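Local atomic coordinates of restriction endonuclease UbaLAI (Unidentified, PDB entry 5O63), a protein that cleaves DNA at specific sites as a monomeric Type IIE restriction endonuclease, here represented by its N-terminal B3 domain bound to cognate DNA. Residues G39-T44 and E89-R94; N61-F66 and A80-E85. All coordinates share one frame; numbering follows the deposited sequence.

Contact 1 (G39-T44 and E89-R94); sequences GVLVPT and ERRITR. With nucleotides of chain C; nucleotides of chain D.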
loop_
_atom_site.group_PDB
_atom_site.type_symbol
_atom_site.label_atom_id
_atom_site.label_comp_id
_atom_site.label_asym_id
_atom_site.label_seq_id
_atom_site.Cartn_x
_atom_site.Cartn_y
_atom_site.Cartn_z
ATOM N N GLY A 39 -12.102 -3.482 -0.661
ATOM C CA GLY A 39 -10.666 -3.614 -0.338
ATOM C C GLY A 39 -9.800 -3.246 -1.527
ATOM O O GLY A 39 -10.329 -2.884 -2.595
ATOM N N VAL A 40 -8.511 -3.343 -1.306
ATOM C CA VAL A 40 -7.581 -3.199 -2.420
ATOM C C VAL A 40 -7.140 -4.608 -2.768
ATOM O O VAL A 40 -6.535 -5.323 -1.965
ATOM C CB VAL A 40 -6.397 -2.303 -2.044
ATOM C CG1 VAL A 40 -5.307 -2.390 -3.154
ATOM C CG2 VAL A 40 -6.894 -0.863 -1.867
ATOM N N LEU A 41 -7.372 -4.981 -4.045
ATOM C CA LEU A 41 -7.048 -6.331 -4.487
ATOM C C LEU A 41 -5.501 -6.448 -4.663
ATOM O O LEU A 41 -4.888 -5.538 -5.224
ATOM C CB LEU A 41 -7.761 -6.644 -5.842
ATOM C CG LEU A 41 -7.491 -8.071 -6.330
ATOM C CD1 LEU A 41 -8.127 -9.157 -5.417
ATOM C CD2 LEU A 41 -8.126 -8.144 -7.775
ATOM N N VAL A 42 -4.920 -7.495 -4.071
ATOM C CA VAL A 42 -3.459 -7.661 -4.082
ATOM C C VAL A 42 -3.103 -8.541 -5.271
ATOM O O VAL A 42 -3.540 -9.678 -5.338
ATOM C CB VAL A 42 -2.938 -8.324 -2.791
ATOM C CG1 VAL A 42 -1.414 -8.408 -2.823
ATOM C CG2 VAL A 42 -3.391 -7.481 -1.552
ATOM N N PRO A 43 -2.310 -8.010 -6.226
ATOM C CA PRO A 43 -1.861 -8.873 -7.346
ATOM C C PRO A 43 -0.997 -10.001 -6.838
ATOM O O PRO A 43 -0.271 -9.804 -5.830
ATOM C CB PRO A 43 -1.026 -7.935 -8.199
ATOM C CG PRO A 43 -1.033 -6.672 -7.650
ATOM C CD PRO A 43 -1.720 -6.674 -6.279
ATOM N N THR A 44 -1.038 -11.158 -7.507
ATOM C CA THR A 44 -0.335 -12.348 -7.013
ATOM C C THR A 44 1.160 -12.078 -6.832
ATOM O O THR A 44 1.768 -12.548 -5.866
ATOM C CB THR A 44 -0.532 -13.588 -7.943
ATOM O OG1 THR A 44 -0.228 -13.267 -9.315
ATOM C CG2 THR A 44 -1.976 -14.138 -7.839
ATOM N N GLU A 89 -8.486 -15.207 -3.896
ATOM C CA GLU A 89 -7.765 -13.931 -4.056
ATOM C C GLU A 89 -7.515 -13.340 -2.663
ATOM O O GLU A 89 -8.042 -13.869 -1.664
ATOM C CB GLU A 89 -8.551 -12.937 -4.927
ATOM C CG GLU A 89 -9.776 -12.327 -4.174
ATOM C CD GLU A 89 -10.620 -11.450 -5.106
ATOM O OE1 GLU A 89 -10.584 -11.649 -6.373
ATOM O OE2 GLU A 89 -11.295 -10.570 -4.542
ATOM N N ARG A 90 -6.687 -12.313 -2.630
ATOM C CA ARG A 90 -6.321 -11.607 -1.401
ATOM C C ARG A 90 -6.536 -10.117 -1.548
ATOM O O ARG A 90 -6.353 -9.505 -2.596
ATOM C CB ARG A 90 -4.843 -11.892 -1.002
ATOM C CG ARG A 90 -4.543 -13.362 -0.883
ATOM C CD ARG A 90 -3.211 -13.610 -0.316
ATOM N NE ARG A 90 -2.912 -15.023 -0.506
ATOM C CZ ARG A 90 -1.842 -15.600 -0.001
ATOM N NH1 ARG A 90 -1.019 -14.868 0.726
ATOM N NH2 ARG A 90 -1.616 -16.902 -0.217
ATOM N N ARG A 91 -6.975 -9.497 -0.428
ATOM C CA ARG A 91 -7.313 -8.079 -0.389
ATOM C C ARG A 91 -6.701 -7.476 0.847
ATOM O O ARG A 91 -6.570 -8.204 1.862
ATOM C CB ARG A 91 -8.838 -7.880 -0.315
ATOM C CG ARG A 91 -9.598 -8.460 -1.495
ATOM C CD ARG A 91 -11.071 -8.341 -1.160
ATOM N NE ARG A 91 -11.847 -9.118 -2.117
ATOM C CZ ARG A 91 -13.161 -9.350 -2.038
ATOM N NH1 ARG A 91 -13.898 -8.796 -1.043
ATOM N NH2 ARG A 91 -13.730 -10.153 -2.951
ATOM N N ILE A 92 -6.366 -6.190 0.810
ATOM C CA ILE A 92 -6.134 -5.394 2.032
ATOM C C ILE A 92 -7.418 -4.627 2.292
ATOM O O ILE A 92 -8.051 -4.090 1.371
ATOM C CB ILE A 92 -4.964 -4.376 1.874
ATOM C CG1 ILE A 92 -3.756 -5.096 1.250
ATOM C CG2 ILE A 92 -4.665 -3.752 3.254
ATOM C CD1 ILE A 92 -3.247 -6.290 2.134
ATOM N N THR A 93 -7.797 -4.568 3.577
ATOM C CA THR A 93 -8.937 -3.763 4.008
ATOM C C THR A 93 -8.594 -3.001 5.319
ATOM O O THR A 93 -7.476 -3.136 5.866
ATOM C CB THR A 93 -10.196 -4.639 4.286
ATOM O OG1 THR A 93 -9.925 -5.500 5.414
ATOM C CG2 THR A 93 -10.576 -5.522 3.112
ATOM N N ARG A 94 -9.544 -2.170 5.772
ATOM C CA ARG A 94 -9.389 -1.224 6.916
ATOM C C ARG A 94 -8.425 -0.071 6.568
ATOM O O ARG A 94 -7.885 0.584 7.439
ATOM C CB ARG A 94 -8.932 -1.972 8.236
ATOM C CG ARG A 94 -9.746 -3.245 8.543
ATOM C CD ARG A 94 -9.342 -3.780 9.914
ATOM N NE ARG A 94 -9.594 -2.780 10.956
ATOM C CZ ARG A 94 -9.013 -2.866 12.167
ATOM N NH1 ARG A 94 -8.294 -3.934 12.465
ATOM N NH2 ARG A 94 -9.204 -1.906 13.051
ATOM P P DC C 2 -12.482 -0.544 9.471
ATOM O OP1 DC C 2 -11.622 -0.928 10.639
ATOM O OP2 DC C 2 -11.966 0.424 8.437
ATOM O "O5'" DC C 2 -12.967 -1.875 8.802
ATOM C "C5'" DC C 2 -13.421 -2.986 9.592
ATOM C "C4'" DC C 2 -14.188 -3.976 8.744
ATOM O "O4'" DC C 2 -15.318 -3.353 8.115
ATOM C "C3'" DC C 2 -13.362 -4.579 7.617
ATOM O "O3'" DC C 2 -12.943 -5.896 8.095
ATOM C "C2'" DC C 2 -14.365 -4.633 6.431
ATOM C "C1'" DC C 2 -15.705 -4.253 7.130
ATOM N N1 DC C 2 -16.706 -3.582 6.244
ATOM C C2 DC C 2 -18.033 -4.095 6.298
ATOM O O2 DC C 2 -18.268 -5.049 7.023
ATOM N N3 DC C 2 -18.946 -3.576 5.491
ATOM C C4 DC C 2 -18.647 -2.478 4.767
ATOM N N4 DC C 2 -19.630 -1.981 3.976
ATOM C C5 DC C 2 -17.323 -1.908 4.715
ATOM C C6 DC C 2 -16.383 -2.480 5.489
ATOM P P DC D 3 -6.499 -5.159 -12.766
ATOM O OP1 DC D 3 -6.333 -4.175 -13.912
ATOM O OP2 DC D 3 -5.813 -4.945 -11.436
ATOM O "O5'" DC D 3 -8.050 -5.350 -12.491
ATOM C "C5'" DC D 3 -8.891 -5.584 -13.579
ATOM C "C4'" DC D 3 -10.273 -5.894 -13.128
ATOM O "O4'" DC D 3 -10.297 -7.151 -12.420
ATOM C "C3'" DC D 3 -10.876 -4.883 -12.161
ATOM O "O3'" DC D 3 -11.667 -3.988 -12.961
ATOM C "C2'" DC D 3 -11.734 -5.778 -11.220
ATOM C "C1'" DC D 3 -11.628 -7.154 -11.896
ATOM N N1 DC D 3 -11.811 -8.265 -11.013
ATOM C C2 DC D 3 -12.931 -9.092 -11.195
ATOM O O2 DC D 3 -13.689 -8.872 -12.173
ATOM N N3 DC D 3 -13.174 -10.102 -10.301
ATOM C C4 DC D 3 -12.360 -10.288 -9.251
ATOM N N4 DC D 3 -12.619 -11.315 -8.447
ATOM C C5 DC D 3 -11.199 -9.426 -9.017
ATOM C C6 DC D 3 -10.966 -8.443 -9.929
ATOM P P DG D 2 -2.761 -10.748 -11.386
ATOM O OP1 DG D 2 -1.449 -10.176 -11.868
ATOM O OP2 DG D 2 -2.838 -10.950 -9.877
ATOM O "O5'" DG D 2 -3.875 -9.758 -11.904
ATOM C "C5'" DG D 2 -4.061 -9.528 -13.285
ATOM C "C4'" DG D 2 -5.376 -8.833 -13.518
ATOM O "O4'" DG D 2 -6.503 -9.776 -13.376
ATOM C "C3'" DG D 2 -5.656 -7.671 -12.551
ATOM O "O3'" DG D 2 -6.029 -6.556 -13.360
ATOM C "C2'" DG D 2 -6.835 -8.214 -11.652
ATOM C "C1'" DG D 2 -7.538 -9.117 -12.665
ATOM N N9 DG D 2 -8.414 -10.136 -12.074
ATOM C C8 DG D 2 -8.217 -10.864 -10.920
ATOM N N7 DG D 2 -9.193 -11.697 -10.694
ATOM C C5 DG D 2 -10.101 -11.487 -11.726
ATOM C C6 DG D 2 -11.370 -12.108 -11.995
ATOM O O6 DG D 2 -11.951 -12.981 -11.341
ATOM N N1 DG D 2 -11.946 -11.633 -13.184
ATOM C C2 DG D 2 -11.358 -10.675 -14.014
ATOM N N2 DG D 2 -12.087 -10.305 -15.097
ATOM N N3 DG D 2 -10.178 -10.091 -13.766
ATOM C C4 DG D 2 -9.620 -10.547 -12.601
HETATM O O HOH W 1 -5.262 -11.760 -5.121
#
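L41 lies across E89 at about a right angle: its CD1 rests 3.4 Å from E89 CD, while L41 CD2 packs 3.6 Å from C5 of cytosine DC3 of chain D. E89 CG, between the backbone N and the carbonyl carbon (chi1 74°), lies 3.8 Å from L41 CD1. E89 OE1 accepts a nearly straight bond from N4 of DC3 of chain D (2.9 Å, 167° at the hydrogen). R91 grips E89 OE2 side-on, the oxygen lying in the guanidinium plane for both bonds: R91 NE meets the anti lone pair of OE2 at 2.9 Å, NH2 comes from above the carboxylate plane. This positions the carboxylate, while R91 NH1 binds O4 of a thymine of the bound DNA; the pair reads major-groove base edges, consistent with recognition by a B3 domain. On the other face, with V40 and I92, V42 CG2 lies 3.7 Å from I92 CG1. Main-chain bonds join V40 N to I92 O, I92 N to V40 O and V42 N to R90 O. T44 N bonds OP2 of DG2 of chain D; R94 NE lies 2.8 Å from OP1 of DC2 of chain C. Strand 40-41 is outermost in the sheet; strand 89-93 bonds onward to strand 75-84.

Contact 2 (N61-F66 and A80-E85); sequences NATSNF and AYKYYE. With nucleotides of chain C.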
loop_
_atom_site.group_PDB
_atom_site.type_symbol
_atom_site.label_atom_id
_atom_site.label_comp_id
_atom_site.label_asym_id
_atom_site.label_seq_id
_atom_site.Cartn_x
_atom_site.Cartn_y
_atom_site.Cartn_z
ATOM N N ASN A 61 -11.770 -19.409 3.951
ATOM C CA ASN A 61 -11.293 -18.048 4.087
ATOM C C ASN A 61 -10.290 -17.953 5.222
ATOM O O ASN A 61 -10.357 -18.727 6.245
ATOM C CB ASN A 61 -12.453 -17.074 4.401
ATOM C CG ASN A 61 -13.456 -16.947 3.260
ATOM O OD1 ASN A 61 -13.133 -17.203 2.123
ATOM N ND2 ASN A 61 -14.684 -16.543 3.579
ATOM N N ALA A 62 -9.357 -17.039 5.090
ATOM C CA ALA A 62 -8.418 -16.783 6.173
ATOM C C ALA A 62 -8.194 -15.301 6.309
ATOM O O ALA A 62 -8.483 -14.515 5.380
ATOM C CB ALA A 62 -7.085 -17.540 5.937
ATOM N N THR A 63 -7.656 -14.890 7.443
ATOM C CA THR A 63 -7.504 -13.473 7.699
ATOM C C THR A 63 -6.399 -13.215 8.718
ATOM O O THR A 63 -6.247 -13.928 9.680
ATOM C CB THR A 63 -8.871 -12.847 8.138
ATOM O OG1 THR A 63 -8.668 -11.493 8.497
ATOM C CG2 THR A 63 -9.520 -13.643 9.291
ATOM N N SER A 64 -5.587 -12.213 8.436
ATOM C CA SER A 64 -4.461 -11.848 9.220
ATOM C C SER A 64 -4.579 -10.342 9.460
ATOM O O SER A 64 -5.146 -9.595 8.650
ATOM C CB SER A 64 -3.176 -12.196 8.449
ATOM O OG SER A 64 -2.059 -11.732 9.156
ATOM N N ASN A 65 -4.026 -9.887 10.560
ATOM C CA ASN A 65 -3.844 -8.480 10.785
ATOM C C ASN A 65 -2.399 -8.116 10.629
ATOM O O ASN A 65 -1.492 -8.923 10.924
ATOM C CB ASN A 65 -4.294 -8.090 12.218
ATOM C CG ASN A 65 -5.791 -8.203 12.411
ATOM O OD1 ASN A 65 -6.552 -8.233 11.452
ATOM N ND2 ASN A 65 -6.223 -8.252 13.686
ATOM N N PHE A 66 -2.134 -6.884 10.276
ATOM C CA PHE A 66 -0.767 -6.411 10.460
ATOM C C PHE A 66 -0.740 -4.919 10.764
ATOM O O PHE A 66 -1.602 -4.145 10.345
ATOM C CB PHE A 66 0.117 -6.764 9.244
ATOM C CG PHE A 66 -0.273 -6.097 7.981
ATOM C CD1 PHE A 66 0.359 -4.944 7.551
ATOM C CD2 PHE A 66 -1.242 -6.657 7.170
ATOM C CE1 PHE A 66 0.030 -4.349 6.346
ATOM C CE2 PHE A 66 -1.591 -6.051 5.968
ATOM C CZ PHE A 66 -0.960 -4.873 5.563
ATOM N N ALA A 80 -6.128 -5.158 7.708
ATOM C CA ALA A 80 -6.490 -6.570 7.585
ATOM C C ALA A 80 -6.058 -7.095 6.242
ATOM O O ALA A 80 -6.173 -6.402 5.225
ATOM C CB ALA A 80 -8.023 -6.810 7.789
ATOM N N TYR A 81 -5.541 -8.300 6.259
ATOM C CA TYR A 81 -5.050 -8.977 5.031
ATOM C C TYR A 81 -5.954 -10.209 4.861
ATOM O O TYR A 81 -5.968 -11.141 5.723
ATOM C CB TYR A 81 -3.581 -9.307 5.229
ATOM C CG TYR A 81 -2.837 -9.985 4.103
ATOM C CD1 TYR A 81 -3.261 -9.894 2.764
ATOM C CD2 TYR A 81 -1.638 -10.659 4.363
ATOM C CE1 TYR A 81 -2.523 -10.499 1.744
ATOM C CE2 TYR A 81 -0.915 -11.269 3.351
ATOM C CZ TYR A 81 -1.367 -11.181 2.053
ATOM O OH TYR A 81 -0.635 -11.795 1.068
ATOM N N LYS A 82 -6.793 -10.178 3.821
ATOM C CA LYS A 82 -7.857 -11.164 3.677
ATOM C C LYS A 82 -7.583 -12.178 2.594
ATOM O O LYS A 82 -7.157 -11.782 1.501
ATOM C CB LYS A 82 -9.199 -10.463 3.366
ATOM C CG LYS A 82 -9.489 -9.210 4.216
ATOM C CD LYS A 82 -9.800 -9.573 5.710
ATOM C CE LYS A 82 -11.064 -10.371 5.797
ATOM N NZ LYS A 82 -11.340 -10.612 7.250
ATOM N N TYR A 83 -7.822 -13.450 2.870
ATOM C CA TYR A 83 -7.828 -14.497 1.810
ATOM C C TYR A 83 -9.272 -14.964 1.629
ATOM O O TYR A 83 -9.907 -15.395 2.595
ATOM C CB TYR A 83 -6.958 -15.680 2.211
ATOM C CG TYR A 83 -7.157 -16.880 1.345
ATOM C CD1 TYR A 83 -6.696 -16.908 0.042
ATOM C CD2 TYR A 83 -7.826 -18.019 1.836
ATOM C CE1 TYR A 83 -6.854 -18.036 -0.747
ATOM C CE2 TYR A 83 -8.004 -19.150 1.034
ATOM C CZ TYR A 83 -7.522 -19.145 -0.255
ATOM O OH TYR A 83 -7.702 -20.240 -1.062
ATOM N N TYR A 84 -9.787 -14.870 0.410
ATOM C CA TYR A 84 -11.124 -15.326 0.129
ATOM C C TYR A 84 -11.066 -16.481 -0.851
ATOM O O TYR A 84 -10.650 -16.329 -2.028
ATOM C CB TYR A 84 -11.981 -14.197 -0.418
ATOM C CG TYR A 84 -12.436 -13.235 0.674
ATOM C CD1 TYR A 84 -13.270 -13.670 1.708
ATOM C CD2 TYR A 84 -12.058 -11.889 0.660
ATOM C CE1 TYR A 84 -13.693 -12.788 2.700
ATOM C CE2 TYR A 84 -12.525 -10.965 1.656
ATOM C CZ TYR A 84 -13.327 -11.458 2.673
ATOM O OH TYR A 84 -13.784 -10.639 3.680
ATOM N N GLU A 85 -11.501 -17.646 -0.361
ATOM C CA GLU A 85 -11.239 -18.886 -1.060
ATOM C C GLU A 85 -12.011 -19.045 -2.326
ATOM O O GLU A 85 -11.567 -19.778 -3.252
ATOM C CB GLU A 85 -11.520 -20.089 -0.153
ATOM C CG GLU A 85 -12.970 -20.134 0.366
ATOM C CD GLU A 85 -14.012 -20.687 -0.627
ATOM O OE1 GLU A 85 -13.659 -21.394 -1.612
ATOM O OE2 GLU A 85 -15.211 -20.363 -0.383
ATOM P P DC C 4 -15.295 -12.359 6.597
ATOM O OP1 DC C 4 -15.067 -13.530 7.535
ATOM O OP2 DC C 4 -14.101 -11.782 5.856
ATOM O "O5'" DC C 4 -16.330 -12.709 5.454
ATOM C "C5'" DC C 4 -17.590 -13.285 5.897
ATOM C "C4'" DC C 4 -18.571 -13.333 4.753
ATOM O "O4'" DC C 4 -18.834 -11.985 4.325
ATOM C "C3'" DC C 4 -18.128 -14.129 3.521
ATOM O "O3'" DC C 4 -18.841 -15.307 3.538
ATOM C "C2'" DC C 4 -18.626 -13.303 2.375
ATOM C "C1'" DC C 4 -19.115 -12.001 2.961
ATOM N N1 DC C 4 -18.422 -10.861 2.322
ATOM C C2 DC C 4 -19.082 -10.226 1.264
ATOM O O2 DC C 4 -20.218 -10.651 0.928
ATOM N N3 DC C 4 -18.493 -9.159 0.680
ATOM C C4 DC C 4 -17.259 -8.780 1.048
ATOM N N4 DC C 4 -16.716 -7.769 0.366
ATOM C C5 DC C 4 -16.559 -9.411 2.140
ATOM C C6 DC C 4 -17.178 -10.477 2.727
ATOM P P DC C 3 -12.695 -7.152 7.216
ATOM O OP1 DC C 3 -11.869 -8.080 8.062
ATOM O OP2 DC C 3 -12.213 -6.899 5.850
ATOM O "O5'" DC C 3 -14.108 -7.882 7.082
ATOM C "C5'" DC C 3 -14.730 -8.380 8.321
ATOM C "C4'" DC C 3 -16.128 -8.890 7.999
ATOM O "O4'" DC C 3 -16.904 -7.819 7.458
ATOM C "C3'" DC C 3 -16.252 -9.958 6.962
ATOM O "O3'" DC C 3 -15.947 -11.227 7.492
ATOM C "C2'" DC C 3 -17.742 -9.886 6.608
ATOM C "C1'" DC C 3 -17.968 -8.403 6.669
ATOM N N1 DC C 3 -17.980 -7.713 5.349
ATOM C C2 DC C 3 -19.153 -7.735 4.627
ATOM O O2 DC C 3 -20.084 -8.430 5.043
ATOM N N3 DC C 3 -19.237 -6.995 3.517
ATOM C C4 DC C 3 -18.150 -6.303 3.047
ATOM N N4 DC C 3 -18.308 -5.585 1.936
ATOM C C5 DC C 3 -16.903 -6.275 3.762
ATOM C C6 DC C 3 -16.885 -6.988 4.937
ATOM P P DT C 5 -18.606 -16.493 2.477
ATOM O OP1 DT C 5 -19.424 -17.607 3.027
ATOM O OP2 DT C 5 -17.179 -16.574 2.171
ATOM O "O5'" DT C 5 -19.318 -15.989 1.112
ATOM C "C5'" DT C 5 -20.737 -15.930 1.105
ATOM C "C4'" DT C 5 -21.273 -15.410 -0.227
ATOM O "O4'" DT C 5 -20.820 -14.020 -0.386
ATOM C "C3'" DT C 5 -20.847 -16.164 -1.474
ATOM O "O3'" DT C 5 -21.918 -16.160 -2.384
ATOM C "C2'" DT C 5 -19.723 -15.265 -2.034
ATOM C "C1'" DT C 5 -20.296 -13.889 -1.668
ATOM N N1 DT C 5 -19.303 -12.851 -1.640
ATOM C C2 DT C 5 -19.551 -11.669 -2.324
ATOM O O2 DT C 5 -20.591 -11.466 -2.886
ATOM N N3 DT C 5 -18.537 -10.756 -2.326
ATOM C C4 DT C 5 -17.309 -10.889 -1.716
ATOM O O4 DT C 5 -16.468 -10.028 -1.784
ATOM C C5 DT C 5 -17.107 -12.146 -0.970
ATOM C C7 DT C 5 -15.794 -12.391 -0.251
ATOM C C6 DT C 5 -18.102 -13.050 -0.970
#
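N61-F66 and A80-E85 pair as antiparallel strands, the ends away from the turn of the hairpin made by strands 62-70 and 75-84. A62 with Y83 and S64 with Y81 are hydrogen-bonded pairs, each joined by two main-chain bonds; T63 with K82 and N65 with A80 are non-hydrogen-bonded pairs. The T63 and K82 side chains lie side by side. In one of its two conformers T63 OG1, anti to the backbone N (chi1 175°), takes a weak bond from K82 NZ at 3.1 Å. The lysine spends its stronger bond on DNA: K82 NZ lies 2.7 Å from OP1 of DC3 of chain C, with a weak bond to OP2 of DC4 of chain C. In this B3 domain the hairpin sets the face bearing T63 and K82 against the phosphates of DC3 and DC4 of chain C, and N61 reaches that of DT5. N61 splits its amide between protein and DNA. OD1 accepts from E85 N nearly along the C=O axis (3.0 Å, 166° at the hydrogen), and N61 ND2 donates to OP2 of DT5 of chain C at 2.9 Å. The amide stands at the edge of the Y84 ring, planes 87° apart; methyl C7 of DT5 of chain C sits over the centre of one face of that ring, and Y84 OH approaches OP2 of DC4 of chain C so closely that the length is doubtful. On the face bearing A62, S64, Y81 and Y83, Y81 CB meets the edge of the F66 ring, 3.9 Å from CE2. Y81 OH bonds R90, Y83 OH the carbonyl of P58.

In the fold
After helix 3-14 and strand 19-28, the chain runs through the short strand 40-41, which pairs with strand 89-93, so that contact 1 closes a loop of 44 residues. Inside that loop, strand 62-70 turns back through strand 75-84, and contact 2 closes this hairpin over 13 residues, so it is nested within contact 1. The two contacts share one sheet: strand 89-93 lies between 40-41 and 75-84, and the chain passes directly from 75-84 to 89-93. Their centres are 9 Å apart, with R91 O 2.8 Å from K82 N and E89 O 2.9 Å from Y84 N, both probable hydrogen bonds. Contact 1 meets nucleotides of both DNA chains, C and D, and contact 2 meets chain C.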